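Local coordinates for uncharacterized protein conserved in bacteria with a cystatin-like fold (Silicibacter pomeroyi, PDB 3FLJ) that is of unknown function but adopts the cystatin-like fold of the SnoaL-like family, pairing with a second copy of itself in the assembly, at residues Phe94-Leu108 / Phe120-Leu133. Numbering follows the deposited sequence.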
ATOM      1  N   PHE A  94       1.621   6.584   4.764  1.00 42.63           N
ATOM      2  CA  PHE A  94       1.701   6.867   6.204  1.00 43.51           C
ATOM      3  C   PHE A  94       2.488   5.820   6.982  1.00 43.90           C
ATOM      4  O   PHE A  94       2.728   4.716   6.480  1.00 44.45           O
ATOM      5  CB  PHE A  94       0.293   7.006   6.803  1.00 44.21           C
ATOM      6  CG  PHE A  94      -0.557   5.750   6.731  1.00 43.22           C
ATOM      7  CD1 PHE A  94      -0.497   4.785   7.750  1.00 45.57           C
ATOM      8  CD2 PHE A  94      -1.442   5.549   5.672  1.00 44.51           C
ATOM      9  CE1 PHE A  94      -1.302   3.619   7.705  1.00 45.84           C
ATOM     10  CE2 PHE A  94      -2.265   4.394   5.613  1.00 45.50           C
ATOM     11  CZ  PHE A  94      -2.191   3.425   6.632  1.00 44.91           C
ATOM     12  N   GLN A  95       2.895   6.212   8.189  1.00 44.44           N
ATOM     13  CA  GLN A  95       3.521   5.339   9.177  1.00 45.29           C
ATOM     14  C   GLN A  95       2.767   5.532  10.504  1.00 45.25           C
ATOM     15  O   GLN A  95       2.296   6.636  10.813  1.00 45.53           O
ATOM     16  CB  GLN A  95       5.002   5.643   9.336  1.00 45.15           C
ATOM     17  CG  GLN A  95       5.756   4.596  10.181  1.00 47.07           C
ATOM     18  CD  GLN A  95       7.260   4.802  10.237  1.00 48.19           C
ATOM     19  OE1 GLN A  95       7.832   5.578   9.470  1.00 48.48           O
ATOM     20  NE2 GLN A  95       7.913   4.098  11.159  1.00 55.94           N
ATOM     21  N   CYS A  96       2.637   4.449  11.264  1.00 45.36           N
ATOM     22  CA  CYS A  96       1.962   4.465  12.569  1.00 46.00           C
ATOM     23  C   CYS A  96       2.330   3.203  13.351  1.00 45.38           C
ATOM     24  O   CYS A  96       3.236   2.447  12.936  1.00 44.71           O
ATOM     25  CB  CYS A  96       0.431   4.575  12.378  1.00 45.75           C
ATOM     26  SG  CYS A  96      -0.273   3.211  11.487  1.00 49.79           S
ATOM     27  N   LYS A  97       1.708   3.043  14.516  1.00 45.57           N
ATOM     28  CA  LYS A  97       1.810   1.821  15.306  1.00 46.00           C
ATOM     29  C   LYS A  97       0.415   1.296  15.665  1.00 45.35           C
ATOM     30  O   LYS A  97      -0.559   2.067  15.701  1.00 44.65           O
ATOM     31  CB  LYS A  97       2.639   2.031  16.583  1.00 46.34           C
ATOM     32  CG  LYS A  97       4.010   2.636  16.343  1.00 48.93           C
ATOM     33  CD  LYS A  97       4.916   2.661  17.571  1.00 48.55           C
ATOM     34  CE  LYS A  97       5.463   1.281  17.912  1.00 56.84           C
ATOM     35  NZ  LYS A  97       6.545   1.301  18.949  1.00 57.39           N
ATOM     36  N   VAL A  98       0.333  -0.025  15.850  1.00 44.94           N
ATOM     37  CA  VAL A  98      -0.843  -0.720  16.385  1.00 45.60           C
ATOM     38  C   VAL A  98      -0.263  -1.336  17.662  1.00 46.60           C
ATOM     39  O   VAL A  98       0.447  -2.356  17.598  1.00 46.53           O
ATOM     40  CB  VAL A  98      -1.424  -1.765  15.415  1.00 45.71           C
ATOM     41  CG1 VAL A  98      -2.592  -2.496  16.055  1.00 46.29           C
ATOM     42  CG2 VAL A  98      -1.868  -1.093  14.130  1.00 45.40           C
ATOM     43  N   GLY A  99      -0.504  -0.664  18.795  1.00 46.39           N
ATOM     44  CA  GLY A  99       0.084  -1.034  20.074  1.00 46.80           C
ATOM     45  C   GLY A  99       1.580  -0.772  19.979  1.00 46.63           C
ATOM     46  O   GLY A  99       1.994   0.341  19.629  1.00 47.23           O
ATOM     47  N   GLU A 100       2.379  -1.805  20.256  1.00 47.19           N
ATOM     48  CA  GLU A 100       3.848  -1.736  20.128  1.00 46.98           C
ATOM     49  C   GLU A 100       4.378  -2.109  18.731  1.00 46.17           C
ATOM     50  O   GLU A 100       5.580  -1.959  18.494  1.00 47.29           O
ATOM     51  CB  GLU A 100       4.518  -2.624  21.199  1.00 48.72           C
ATOM     52  CG  GLU A 100       4.167  -2.240  22.659  1.00 56.06           C
ATOM     53  CD  GLU A 100       4.549  -0.786  23.037  1.00 66.06           C
ATOM     54  OE1 GLU A 100       5.555  -0.245  22.505  1.00 71.57           O
ATOM     55  OE2 GLU A 100       3.835  -0.183  23.874  1.00 72.02           O
ATOM     56  N   LEU A 101       3.506  -2.538  17.811  1.00 44.78           N
ATOM     57  CA  LEU A 101       3.901  -2.998  16.483  1.00 44.11           C
ATOM     58  C   LEU A 101       3.888  -1.855  15.479  1.00 44.05           C
ATOM     59  O   LEU A 101       2.896  -1.136  15.393  1.00 44.41           O
ATOM     60  CB  LEU A 101       2.953  -4.091  15.993  1.00 43.37           C
ATOM     61  CG  LEU A 101       2.865  -5.402  16.780  1.00 44.36           C
ATOM     62  CD1 LEU A 101       1.762  -6.258  16.200  1.00 45.38           C
ATOM     63  CD2 LEU A 101       4.193  -6.160  16.769  1.00 43.78           C
ATOM     64  N   ASP A 102       4.958  -1.737  14.692  1.00 43.17           N
ATOM     65  CA  ASP A 102       5.091  -0.710  13.658  1.00 42.81           C
ATOM     66  C   ASP A 102       4.307  -1.091  12.410  1.00 42.42           C
ATOM     67  O   ASP A 102       4.178  -2.279  12.089  1.00 41.33           O
ATOM     68  CB  ASP A 102       6.562  -0.515  13.256  1.00 43.53           C
ATOM     69  CG  ASP A 102       7.395   0.028  14.383  1.00 47.02           C
ATOM     70  OD1 ASP A 102       7.128   1.174  14.797  1.00 49.07           O
ATOM     71  OD2 ASP A 102       8.316  -0.684  14.841  1.00 51.01           O
ATOM     72  N   ALA A 103       3.811  -0.071  11.700  1.00 42.38           N
ATOM     73  CA  ALA A 103       3.104  -0.248  10.425  1.00 42.87           C
ATOM     74  C   ALA A 103       3.408   0.885   9.449  1.00 42.84           C
ATOM     75  O   ALA A 103       3.659   2.017   9.877  1.00 42.89           O
ATOM     76  CB  ALA A 103       1.585  -0.330  10.642  1.00 43.19           C
ATOM     77  N   VAL A 104       3.424   0.540   8.160  1.00 41.66           N
ATOM     78  CA  VAL A 104       3.483   1.487   7.040  1.00 42.00           C
ATOM     79  C   VAL A 104       2.306   1.130   6.118  1.00 41.65           C
ATOM     80  O   VAL A 104       2.016  -0.052   5.902  1.00 41.70           O
ATOM     81  CB  VAL A 104       4.832   1.425   6.281  1.00 42.01           C
ATOM     82  CG1 VAL A 104       4.816   2.297   5.031  1.00 41.08           C
ATOM     83  CG2 VAL A 104       5.969   1.861   7.211  1.00 40.42           C
ATOM     84  N   GLY A 105       1.630   2.144   5.590  1.00 41.55           N
ATOM     85  CA  GLY A 105       0.519   1.940   4.671  1.00 41.81           C
ATOM     86  C   GLY A 105       0.344   3.042   3.661  1.00 42.09           C
ATOM     87  O   GLY A 105       1.101   4.010   3.669  1.00 41.37           O
ATOM     88  N   VAL A 106      -0.617   2.826   2.758  1.00 42.07           N
ATOM     89  CA  VAL A 106      -1.038   3.804   1.745  1.00 42.75           C
ATOM     90  C   VAL A 106      -2.570   3.877   1.680  1.00 43.94           C
ATOM     91  O   VAL A 106      -3.224   2.837   1.599  1.00 44.91           O
ATOM     92  CB  VAL A 106      -0.503   3.471   0.324  1.00 42.38           C
ATOM     93  CG1 VAL A 106      -1.059   4.488  -0.746  1.00 43.18           C
ATOM     94  CG2 VAL A 106       1.023   3.467   0.323  1.00 43.63           C
ATOM     95  N   ASP A 107      -3.107   5.102   1.734  1.00 44.81           N
ATOM     96  CA  ASP A 107      -4.526   5.375   1.469  1.00 45.09           C
ATOM     97  C   ASP A 107      -4.612   5.665  -0.031  1.00 44.12           C
ATOM     98  O   ASP A 107      -4.092   6.688  -0.489  1.00 43.35           O
ATOM     99  CB  ASP A 107      -5.033   6.593   2.266  1.00 45.87           C
ATOM    100  CG  ASP A 107      -4.987   6.384   3.779  1.00 48.07           C
ATOM    101  OD1 ASP A 107      -5.184   5.242   4.256  1.00 50.21           O
ATOM    102  OD2 ASP A 107      -4.800   7.385   4.497  1.00 50.36           O
ATOM    103  N   LEU A 108      -5.240   4.762  -0.789  1.00 44.46           N
ATOM    104  CA  LEU A 108      -5.437   4.923  -2.240  1.00 44.44           C
ATOM    105  C   LEU A 108      -6.778   5.621  -2.416  1.00 44.02           C
ATOM    106  O   LEU A 108      -7.826   5.021  -2.137  1.00 44.43           O
ATOM    107  CB  LEU A 108      -5.410   3.582  -2.969  1.00 44.40           C
ATOM    108  CG  LEU A 108      -4.063   2.854  -2.966  1.00 45.46           C
ATOM    109  CD1 LEU A 108      -4.231   1.385  -3.386  1.00 39.90           C
ATOM    110  CD2 LEU A 108      -3.044   3.594  -3.860  1.00 40.45           C
ATOM    111  N   PHE A 120     -11.773   4.651  -1.392  1.00 43.94           N
ATOM    112  CA  PHE A 120     -10.762   4.777  -0.335  1.00 43.20           C
ATOM    113  C   PHE A 120     -10.337   3.324  -0.048  1.00 43.51           C
ATOM    114  O   PHE A 120     -11.071   2.577   0.603  1.00 43.21           O
ATOM    115  CB  PHE A 120     -11.435   5.455   0.875  1.00 43.14           C
ATOM    116  CG  PHE A 120     -10.489   5.982   1.948  1.00 42.77           C
ATOM    117  CD1 PHE A 120      -9.311   5.313   2.341  1.00 43.51           C
ATOM    118  CD2 PHE A 120     -10.854   7.138   2.661  1.00 43.40           C
ATOM    119  CE1 PHE A 120      -8.490   5.829   3.358  1.00 42.50           C
ATOM    120  CE2 PHE A 120     -10.030   7.657   3.687  1.00 43.49           C
ATOM    121  CZ  PHE A 120      -8.849   6.989   4.034  1.00 46.46           C
ATOM    122  N   GLU A 121      -9.168   2.933  -0.563  1.00 43.12           N
ATOM    123  CA  GLU A 121      -8.631   1.576  -0.435  1.00 43.52           C
ATOM    124  C   GLU A 121      -7.315   1.631   0.336  1.00 44.05           C
ATOM    125  O   GLU A 121      -6.425   2.399  -0.039  1.00 42.46           O
ATOM    126  CB  GLU A 121      -8.445   0.998  -1.831  1.00 43.55           C
ATOM    127  CG  GLU A 121      -7.986  -0.460  -1.865  1.00 44.42           C
ATOM    128  CD  GLU A 121      -8.164  -1.081  -3.231  1.00 44.78           C
ATOM    129  OE1 GLU A 121      -8.159  -0.353  -4.240  1.00 46.83           O
ATOM    130  OE2 GLU A 121      -8.327  -2.304  -3.301  1.00 45.97           O
ATOM    131  N   VAL A 122      -7.194   0.822   1.400  1.00 43.47           N
ATOM    132  CA  VAL A 122      -6.019   0.843   2.279  1.00 43.72           C
ATOM    133  C   VAL A 122      -5.181  -0.425   2.121  1.00 44.29           C
ATOM    134  O   VAL A 122      -5.702  -1.536   2.235  1.00 44.09           O
ATOM    135  CB  VAL A 122      -6.413   1.047   3.750  1.00 43.38           C
ATOM    136  CG1 VAL A 122      -5.150   1.076   4.681  1.00 40.78           C
ATOM    137  CG2 VAL A 122      -7.223   2.326   3.922  1.00 43.24           C
ATOM    138  N   VAL A 123      -3.885  -0.238   1.849  1.00 44.13           N
ATOM    139  CA  VAL A 123      -2.880  -1.323   1.752  1.00 44.42           C
ATOM    140  C   VAL A 123      -1.846  -1.053   2.860  1.00 44.99           C
ATOM    141  O   VAL A 123      -1.581   0.107   3.177  1.00 45.81           O
ATOM    142  CB  VAL A 123      -2.233  -1.428   0.332  1.00 45.38           C
ATOM    143  CG1 VAL A 123      -3.248  -1.938  -0.690  1.00 45.17           C
ATOM    144  CG2 VAL A 123      -1.669  -0.102  -0.145  1.00 43.81           C
HETATM  145  N   MSE A 124      -1.304  -2.113   3.466  1.00 45.14           N
HETATM  146  CA  MSE A 124      -0.365  -2.004   4.588  1.00 46.31           C
HETATM  147  C   MSE A 124       0.699  -3.084   4.645  1.00 44.92           C
HETATM  148  O   MSE A 124       0.631  -4.091   3.926  1.00 46.00           O
HETATM  149  CB  MSE A 124      -1.139  -2.067   5.925  1.00 46.27           C
HETATM  150  CG  MSE A 124      -1.710  -0.785   6.411  1.00 55.18           C
HETATM  151 SE   MSE A 124      -2.584  -1.131   8.144  0.75 52.48          SE
HETATM  152  CE  MSE A 124      -1.217  -1.670   9.280  1.00 57.41           C
ATOM    153  N   ARG A 125       1.681  -2.819   5.516  1.00 43.87           N
ATOM    154  CA  ARG A 125       2.742  -3.758   5.914  1.00 43.68           C
ATOM    155  C   ARG A 125       3.090  -3.476   7.395  1.00 43.07           C
ATOM    156  O   ARG A 125       2.840  -2.360   7.862  1.00 42.45           O
ATOM    157  CB  ARG A 125       3.992  -3.593   5.039  1.00 42.74           C
ATOM    158  CG  ARG A 125       4.713  -2.248   5.174  1.00 43.84           C
ATOM    159  CD  ARG A 125       5.891  -2.109   4.222  1.00 43.10           C
ATOM    160  NE  ARG A 125       6.915  -3.117   4.515  1.00 43.70           N
ATOM    161  CZ  ARG A 125       7.916  -3.010   5.403  1.00 43.34           C
ATOM    162  NH1 ARG A 125       8.226  -1.867   6.026  1.00 44.40           N
ATOM    163  NH2 ARG A 125       8.725  -4.053   5.583  1.00 43.90           N
ATOM    164  N   PRO A 126       3.637  -4.462   8.131  1.00 42.60           N
ATOM    165  CA  PRO A 126       3.883  -5.863   7.823  1.00 42.46           C
ATOM    166  C   PRO A 126       2.639  -6.711   8.170  1.00 42.33           C
ATOM    167  O   PRO A 126       1.728  -6.220   8.863  1.00 42.73           O
ATOM    168  CB  PRO A 126       5.046  -6.200   8.750  1.00 42.42           C
ATOM    169  CG  PRO A 126       4.712  -5.425   9.988  1.00 44.78           C
ATOM    170  CD  PRO A 126       4.170  -4.121   9.466  1.00 42.62           C
ATOM    171  N   TYR A 127       2.635  -7.964   7.716  1.00 42.57           N
ATOM    172  CA  TYR A 127       1.540  -8.942   7.962  1.00 43.19           C
ATOM    173  C   TYR A 127       1.059  -9.006   9.429  1.00 43.09           C
ATOM    174  O   TYR A 127      -0.135  -8.841   9.684  1.00 42.36           O
ATOM    175  CB  TYR A 127       1.977 -10.334   7.466  1.00 42.49           C
ATOM    176  CG  TYR A 127       1.044 -11.498   7.722  1.00 42.62           C
ATOM    177  CD1 TYR A 127      -0.094 -11.704   6.930  1.00 43.09           C
ATOM    178  CD2 TYR A 127       1.326 -12.441   8.733  1.00 42.58           C
ATOM    179  CE1 TYR A 127      -0.944 -12.815   7.149  1.00 40.01           C
ATOM    180  CE2 TYR A 127       0.474 -13.559   8.961  1.00 42.99           C
ATOM    181  CZ  TYR A 127      -0.653 -13.732   8.154  1.00 43.88           C
ATOM    182  OH  TYR A 127      -1.515 -14.785   8.335  1.00 41.88           O
ATOM    183  N   LYS A 128       2.004  -9.164  10.362  1.00 43.30           N
ATOM    184  CA  LYS A 128       1.707  -9.283  11.816  1.00 43.80           C
ATOM    185  C   LYS A 128       0.942  -8.071  12.400  1.00 42.80           C
ATOM    186  O   LYS A 128       0.029  -8.252  13.219  1.00 41.04           O
ATOM    187  CB  LYS A 128       2.999  -9.548  12.602  1.00 44.35           C
ATOM    188  CG  LYS A 128       2.856  -9.921  14.072  1.00 46.65           C
ATOM    189  CD  LYS A 128       4.214 -10.073  14.797  1.00 48.59           C
ATOM    190  CE  LYS A 128       5.051 -11.240  14.249  1.00 56.68           C
ATOM    191  NZ  LYS A 128       6.276 -11.563  15.071  1.00 60.00           N
ATOM    192  N   THR A 129       1.310  -6.861  11.969  1.00 41.28           N
ATOM    193  CA  THR A 129       0.649  -5.618  12.421  1.00 42.11           C
ATOM    194  C   THR A 129      -0.773  -5.505  11.844  1.00 42.70           C
ATOM    195  O   THR A 129      -1.680  -5.029  12.543  1.00 44.23           O
ATOM    196  CB  THR A 129       1.475  -4.366  12.100  1.00 42.05           C
ATOM    197  OG1 THR A 129       2.832  -4.575  12.528  1.00 37.37           O
ATOM    198  CG2 THR A 129       0.903  -3.134  12.801  1.00 38.16           C
ATOM    199  N   VAL A 130      -0.958  -5.929  10.587  1.00 42.43           N
ATOM    200  CA  VAL A 130      -2.293  -5.981   9.958  1.00 42.61           C
ATOM    201  C   VAL A 130      -3.199  -6.963  10.740  1.00 42.85           C
ATOM    202  O   VAL A 130      -4.369  -6.663  10.948  1.00 43.71           O
ATOM    203  CB  VAL A 130      -2.235  -6.302   8.437  1.00 42.90           C
ATOM    204  CG1 VAL A 130      -3.650  -6.476   7.855  1.00 40.60           C
ATOM    205  CG2 VAL A 130      -1.455  -5.166   7.655  1.00 39.57           C
ATOM    206  N   GLY A 131      -2.651  -8.108  11.163  1.00 42.91           N
ATOM    207  CA  GLY A 131      -3.364  -9.080  12.028  1.00 43.14           C
ATOM    208  C   GLY A 131      -3.832  -8.458  13.341  1.00 43.65           C
ATOM    209  O   GLY A 131      -4.982  -8.663  13.760  1.00 44.41           O
ATOM    210  N   ALA A 132      -2.939  -7.678  13.964  1.00 43.80           N
ATOM    211  CA  ALA A 132      -3.235  -6.914  15.185  1.00 44.12           C
ATOM    212  C   ALA A 132      -4.350  -5.874  14.943  1.00 44.30           C
ATOM    213  O   ALA A 132      -5.252  -5.749  15.777  1.00 44.58           O
ATOM    214  CB  ALA A 132      -1.974  -6.244  15.737  1.00 43.82           C
ATOM    215  N   LEU A 133      -4.284  -5.148  13.816  1.00 44.13           N
ATOM    216  CA  LEU A 133      -5.344  -4.206  13.404  1.00 44.46           C
ATOM    217  C   LEU A 133      -6.694  -4.924  13.233  1.00 44.19           C
ATOM    218  O   LEU A 133      -7.699  -4.433  13.739  1.00 44.02           O
ATOM    219  CB  LEU A 133      -4.998  -3.447  12.099  1.00 43.92           C
ATOM    220  CG  LEU A 133      -6.026  -2.470  11.484  1.00 44.33           C
ATOM    221  CD1 LEU A 133      -6.433  -1.388  12.481  1.00 42.46           C
ATOM    222  CD2 LEU A 133      -5.515  -1.852  10.157  1.00 44.56           C
TER
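Phe94 lays one ring face over Gly105, its CZ 4.2 Å from CG of Met124, a selenomethionine, while Val122 CG1 meets the ring at its edge. Val98, the first residue of the type II' turn that ends at Leu101, packs CG2 against Thr129 CG2 at 3.7 Å and CG1 against the Ala132 methyl, which Leu101 CD1 also touches. Beyond the turn the strand gains a polar tie to helix 127-133: Thr129 OG1 donates to Asp102 O (2.7 Å), approaching 34° out of the carbonyl plane. The same rotation, with CG2 anti to the backbone N, turns that methyl to Val98 and Ala103. The Ala103 methyl is also pressed tightly by Met124 CE. From Val104 to Leu108, six backbone hydrogen bonds join the antiparallel strands. Asp107 OD1 lies 3.5 Å from Phe120 CE1, at the ring edge, the carboxylate plane turned 64° from the ring; OD2 is hydrogen-bonded to Tyr80 OH. On the face opposite Met124, Val122 and Asp107, Glu121 and Arg125 form salt bridges with Arg125 and Glu121 of the second subunit, respectively; Arg125 NE also bonds Pro51 O of that subunit. The chemistry thus divides these two strands: one face largely apolar but carrying a buried carboxylate, the other pairing its Glu121 and Arg125 charges across the dimer.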